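Local coordinates for protein 2-methyl-aconitate isomerase (Shewanella oneidensis, PDB 5K87) that catalyses the cis-trans isomerization of 2-methyl-aconitate by base-catalysed proton abstraction in the 2-methylcitrate cycle that degrades propionate, at residues L50-S55 and D64-A69; S72-V77 and G94-D99. The protein carries 1 engineered substitution. All coordinates share one frame; numbering follows the deposited sequence. Where two conformers were deposited one is given.

Overall arrangement
From the N terminus the chain passes through the hairpin of strands 12-21 and 24-30 to helix 43-53, whose C-terminal end meets residues 64-69; interaction 1 closes this short loop. The chain then runs through the substrate-binding residues into strand 75-81, turns, and comes back along strand 89-96, where interaction 2 closes the beta hairpin. The two contacts neither nest nor cross but follow in series, their centres about 8 Å apart. They touch directly: Ser55 OG lies 2.7 Å from Ser97 O in a probable hydrogen bond, and Ile53 CG2 packs on Ser74 OG. The helix end, the glycine-rich loop and the hairpin are thereby joined.

Interaction 1 of 2, residues L50-S55 and D64-A69; sequences LRVIGS and DGMGGA
Arg51, in the conformer given here, reaches over to Asp64 with its guanidinium edge, and NH1 donates to the main-chain O of Asp64 at 3.0 Å. That oxygen lies close to the guanidinium plane, and NH1 sits almost on the extension of the C=O bond (172°), although the hydrogen bond is not straight at the hydrogen. CG stands anti to the backbone N (chi1 -164°), a bend at chi2 places CD, and the guanidinium beyond reaches the loop. The two side chains cross obliquely, guanidinium and carboxylate planes 63° apart, and in this same conformer Arg51 NH2 to Asp64 OD2, at 3.6 Å, is only a long salt bridge. The carboxylate is held more firmly across the dimer interface: OD1 pairs with Arg20 and Arg387 of the second subunit, and OD2 accepts from Phe174 N of that subunit. The contact is built on a helix C-terminus closed by a Schellman motif, with Gly54 at C-prime in positive phi and Ser55 N bonded to Leu50 O. Carbonyls of the last turn then serve the loop: Met66 N donates to Val52 O at 2.8 Å and Gly67 N to Ile53 O at 2.9 Å. Gly54 and Gly65 lie with their CA atoms 3.8 Å apart, and a side chain on either would clash with the opposite backbone. Beside these bonds Met66 lays its CG against Val52 CG1 at 4.0 Å, the two chains crossing at a slant. The Met66 chain is bent at chi2 and chi3, and its far end turns away from the helix; the residue also packs on Val27 and on Tyr18 of the second subunit. Ile53 has CG2 anti to the backbone N, and this methyl rests 4.0 Å from Gly67 CA, while CD1 approaches Gly67 N.

Interaction 2 of 2, residues S72-V77 and G94-D99; sequences STSETV and GQVSID. Engineered in segment 72-77: Glu75 (natural residue Lys).
Thr76 lays its CG2 against Val96 CG2 at 3.8 Å, the two side chains crossing at about a right angle on the sheet face covered by helix 43-53, where Leu49 and Ile53 touch Thr76. Its OG1 sits between the backbone N and the carbonyl carbon (chi1 60°) and donates to Gly94 O at 3.1 Å. The same oxygen takes Thr76 N in its carbonyl plane, so one residue grips it twice; Gly94 N returns a bond to Thr76 O, completing a hydrogen-bonded antiparallel pair of the beta hairpin. At Thr76 a valine would probably cost Gly94 O its hydroxyl donor and leave the backbone N as the remaining donor from this strand. Ser74 turns OG anti to its backbone N and donates to Val96 O at 2.8 Å, from a position tilted out of the carbonyl plane; Gln62 also bonds to this hydroxyl. On the other face, toward the substrate site, engineered Glu75 and Gln95 cross with carboxylate and amide planes 83° apart, and Gln95 NE2 is held by Ser71 O. The Glu75 carboxylate, near Cys109 and the bound malonate, and the Gln95 amide oxygen are both acceptors; a water donating to Glu75 OE2 (2.7 Å) and Gln95 OE1 (2.6 Å) lets them lie side by side.

Interaction 1 of 2, residues L50-S55 and D64-A69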
loop_
_atom_site.group_PDB
_atom_site.type_symbol
_atom_site.label_atom_id
_atom_site.label_comp_id
_atom_site.label_asym_id
_atom_site.label_seq_id
_atom_site.Cartn_x
_atom_site.Cartn_y
_atom_site.Cartn_z
ATOM N N LEU A 50 -11.874 2.885 -10.601
ATOM C CA LEU A 50 -11.459 1.524 -10.287
ATOM C C LEU A 50 -10.107 1.201 -10.909
ATOM O O LEU A 50 -9.211 0.668 -10.234
ATOM C CB LEU A 50 -12.516 0.522 -10.761
ATOM C CG LEU A 50 -13.764 0.413 -9.881
ATOM C CD1 LEU A 50 -14.913 -0.196 -10.678
ATOM C CD2 LEU A 50 -13.486 -0.430 -8.648
ATOM N N ARG A 51 -9.934 1.534 -12.177
ATOM C CA ARG A 51 -8.703 1.195 -12.863
ATOM C C ARG A 51 -7.529 2.031 -12.363
ATOM O O ARG A 51 -6.414 1.534 -12.270
ATOM C CB ARG A 51 -8.886 1.358 -14.370
ATOM C CG ARG A 51 -7.817 0.679 -15.186
ATOM C CD ARG A 51 -7.800 -0.827 -14.949
ATOM N NE ARG A 51 -6.621 -1.413 -15.568
ATOM C CZ ARG A 51 -5.421 -1.424 -15.004
ATOM N NH1 ARG A 51 -5.249 -0.896 -13.792
ATOM N NH2 ARG A 51 -4.403 -1.978 -15.637
ATOM N N VAL A 52 -7.776 3.297 -12.041
ATOM C CA VAL A 52 -6.706 4.130 -11.481
ATOM C C VAL A 52 -6.178 3.507 -10.183
ATOM O O VAL A 52 -4.973 3.431 -9.954
ATOM C CB VAL A 52 -7.173 5.574 -11.221
ATOM C CG1 VAL A 52 -6.152 6.333 -10.378
ATOM C CG2 VAL A 52 -7.434 6.298 -12.545
ATOM N N ILE A 53 -7.096 3.055 -9.332
ATOM C CA ILE A 53 -6.745 2.513 -8.027
ATOM C C ILE A 53 -6.186 1.078 -8.099
ATOM O O ILE A 53 -5.388 0.681 -7.255
ATOM C CB ILE A 53 -7.971 2.627 -7.092
ATOM C CG1 ILE A 53 -8.210 4.086 -6.703
ATOM C CG2 ILE A 53 -7.851 1.731 -5.870
ATOM C CD1 ILE A 53 -7.121 4.682 -5.800
ATOM N N GLY A 54 -6.612 0.312 -9.104
ATOM C CA GLY A 54 -6.129 -1.049 -9.297
ATOM C C GLY A 54 -7.135 -2.110 -8.872
ATOM O O GLY A 54 -6.749 -3.229 -8.517
ATOM N N SER A 55 -8.418 -1.767 -8.923
ATOM C CA SER A 55 -9.519 -2.641 -8.514
ATOM C C SER A 55 -10.404 -3.000 -9.699
ATOM O O SER A 55 -10.396 -2.305 -10.709
ATOM C CB SER A 55 -10.372 -1.918 -7.474
ATOM O OG SER A 55 -9.692 -1.809 -6.246
ATOM N N ASP A 64 -1.376 -3.172 -9.317
ATOM C CA ASP A 64 -1.585 -2.654 -10.665
ATOM C C ASP A 64 -2.414 -1.371 -10.650
ATOM O O ASP A 64 -3.191 -1.115 -11.559
ATOM C CB ASP A 64 -2.236 -3.723 -11.537
ATOM C CG ASP A 64 -1.905 -3.580 -13.005
ATOM O OD1 ASP A 64 -1.087 -2.718 -13.396
ATOM O OD2 ASP A 64 -2.467 -4.415 -13.762
ATOM N N GLY A 65 -2.223 -0.549 -9.622
ATOM C CA GLY A 65 -2.820 0.774 -9.583
ATOM C C GLY A 65 -2.270 1.603 -8.442
ATOM O O GLY A 65 -1.277 1.238 -7.801
ATOM N N MET A 66 -2.938 2.717 -8.173
ATOM C CA MET A 66 -2.471 3.657 -7.166
ATOM C C MET A 66 -2.864 3.291 -5.742
ATOM O O MET A 66 -2.378 3.907 -4.793
ATOM C CB MET A 66 -3.042 5.040 -7.457
ATOM C CG MET A 66 -2.582 5.632 -8.766
ATOM S SD MET A 66 -0.805 5.858 -8.892
ATOM C CE MET A 66 -0.473 7.020 -7.572
ATOM N N GLY A 67 -3.752 2.318 -5.565
ATOM C CA GLY A 67 -4.208 1.978 -4.232
ATOM C C GLY A 67 -3.139 1.278 -3.420
ATOM O O GLY A 67 -2.177 0.729 -3.965
ATOM N N GLY A 68 -3.327 1.282 -2.105
ATOM C CA GLY A 68 -2.387 0.661 -1.191
ATOM C C GLY A 68 -2.961 -0.546 -0.478
ATOM O O GLY A 68 -2.397 -1.009 0.518
ATOM N N ALA A 69 -4.073 -1.060 -0.995
ATOM C CA ALA A 69 -4.667 -2.307 -0.511
ATOM C C ALA A 69 -5.202 -2.227 0.921
ATOM O O ALA A 69 -5.278 -3.240 1.616
ATOM C CB ALA A 69 -3.682 -3.477 -0.663
#

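Interaction 2 of 2, residues S72-V77 and G94-D99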
loop_
_atom_site.group_PDB
_atom_site.type_symbol
_atom_site.label_atom_id
_atom_site.label_comp_id
_atom_site.label_asym_id
_atom_site.label_seq_id
_atom_site.Cartn_x
_atom_site.Cartn_y
_atom_site.Cartn_z
ATOM N N SER A 72 -7.973 2.874 3.848
ATOM C CA SER A 72 -7.493 4.246 3.973
ATOM C C SER A 72 -6.541 4.646 2.848
ATOM O O SER A 72 -6.089 5.791 2.799
ATOM C CB SER A 72 -6.853 4.477 5.343
ATOM O OG SER A 72 -5.873 3.498 5.612
ATOM N N THR A 73 -6.260 3.717 1.935
ATOM C CA THR A 73 -5.436 3.997 0.761
ATOM C C THR A 73 -6.095 3.518 -0.528
ATOM O O THR A 73 -5.400 3.292 -1.520
ATOM C CB THR A 73 -4.034 3.355 0.856
ATOM O OG1 THR A 73 -4.157 1.930 0.932
ATOM C CG2 THR A 73 -3.276 3.861 2.067
ATOM N N SER A 74 -7.418 3.365 -0.532
ATOM C CA SER A 74 -8.144 2.980 -1.740
ATOM C C SER A 74 -9.264 3.998 -1.915
ATOM O O SER A 74 -10.448 3.697 -1.765
ATOM C CB SER A 74 -8.670 1.546 -1.613
ATOM O OG SER A 74 -9.175 1.048 -2.853
ATOM N N GLU A 75 -8.844 5.231 -2.206
ATOM C CA GLU A 75 -9.664 6.426 -2.036
ATOM C C GLU A 75 -9.497 7.364 -3.214
ATOM O O GLU A 75 -8.372 7.599 -3.682
ATOM C CB GLU A 75 -9.292 7.165 -0.738
ATOM C CG GLU A 75 -9.579 6.350 0.515
ATOM C CD GLU A 75 -9.557 7.143 1.805
ATOM O OE1 GLU A 75 -9.113 8.302 1.831
ATOM O OE2 GLU A 75 -10.009 6.593 2.828
ATOM N N THR A 76 -10.619 7.917 -3.670
ATOM C CA THR A 76 -10.621 8.892 -4.747
ATOM C C THR A 76 -11.480 10.090 -4.390
ATOM O O THR A 76 -12.436 9.982 -3.609
ATOM C CB THR A 76 -11.128 8.276 -6.061
ATOM O OG1 THR A 76 -12.474 7.801 -5.888
ATOM C CG2 THR A 76 -10.213 7.124 -6.496
ATOM N N VAL A 77 -11.129 11.233 -4.970
ATOM C CA VAL A 77 -11.805 12.490 -4.681
ATOM C C VAL A 77 -11.982 13.262 -5.980
ATOM O O VAL A 77 -11.042 13.374 -6.777
ATOM C CB VAL A 77 -10.970 13.343 -3.701
ATOM C CG1 VAL A 77 -11.562 14.732 -3.536
ATOM C CG2 VAL A 77 -10.833 12.648 -2.351
ATOM N N GLY A 94 -15.086 8.988 -3.236
ATOM C CA GLY A 94 -15.384 7.640 -3.691
ATOM C C GLY A 94 -14.521 6.618 -2.980
ATOM O O GLY A 94 -13.290 6.619 -3.122
ATOM N N GLN A 95 -15.156 5.754 -2.197
ATOM C CA GLN A 95 -14.472 4.672 -1.513
ATOM C C GLN A 95 -14.392 3.508 -2.491
ATOM O O GLN A 95 -15.420 2.932 -2.863
ATOM C CB GLN A 95 -15.264 4.248 -0.277
ATOM C CG GLN A 95 -14.590 3.141 0.535
ATOM C CD GLN A 95 -13.370 3.642 1.270
ATOM O OE1 GLN A 95 -13.427 4.676 1.921
ATOM N NE2 GLN A 95 -12.255 2.926 1.157
ATOM N N VAL A 96 -13.185 3.169 -2.931
ATOM C CA VAL A 96 -13.019 2.178 -3.983
ATOM C C VAL A 96 -12.841 0.801 -3.364
ATOM O O VAL A 96 -11.906 0.568 -2.611
ATOM C CB VAL A 96 -11.825 2.527 -4.891
ATOM C CG1 VAL A 96 -11.689 1.495 -5.993
ATOM C CG2 VAL A 96 -12.007 3.924 -5.476
ATOM N N SER A 97 -13.759 -0.112 -3.667
ATOM C CA SER A 97 -13.661 -1.470 -3.152
ATOM C C SER A 97 -12.370 -2.114 -3.634
ATOM O O SER A 97 -11.967 -1.915 -4.777
ATOM C CB SER A 97 -14.844 -2.300 -3.637
ATOM O OG SER A 97 -14.707 -3.653 -3.247
ATOM N N ILE A 98 -11.725 -2.885 -2.768
ATOM C CA ILE A 98 -10.535 -3.615 -3.183
ATOM C C ILE A 98 -10.911 -4.845 -4.004
ATOM O O ILE A 98 -10.266 -5.150 -5.009
ATOM C CB ILE A 98 -9.691 -4.013 -1.967
ATOM C CG1 ILE A 98 -9.162 -2.756 -1.269
ATOM C CG2 ILE A 98 -8.542 -4.927 -2.372
ATOM C CD1 ILE A 98 -8.596 -2.999 0.123
ATOM N N ASP A 99 -11.974 -5.530 -3.582
ATOM C CA ASP A 99 -12.318 -6.850 -4.122
ATOM C C ASP A 99 -13.444 -6.855 -5.155
ATOM O O ASP A 99 -13.569 -7.808 -5.920
ATOM C CB ASP A 99 -12.655 -7.820 -2.979
ATOM C CG ASP A 99 -13.778 -7.312 -2.086
ATOM O OD1 ASP A 99 -13.768 -6.119 -1.709
ATOM O OD2 ASP A 99 -14.678 -8.111 -1.750
HETATM O O HOH W 1 -12.054 5.204 4.022
#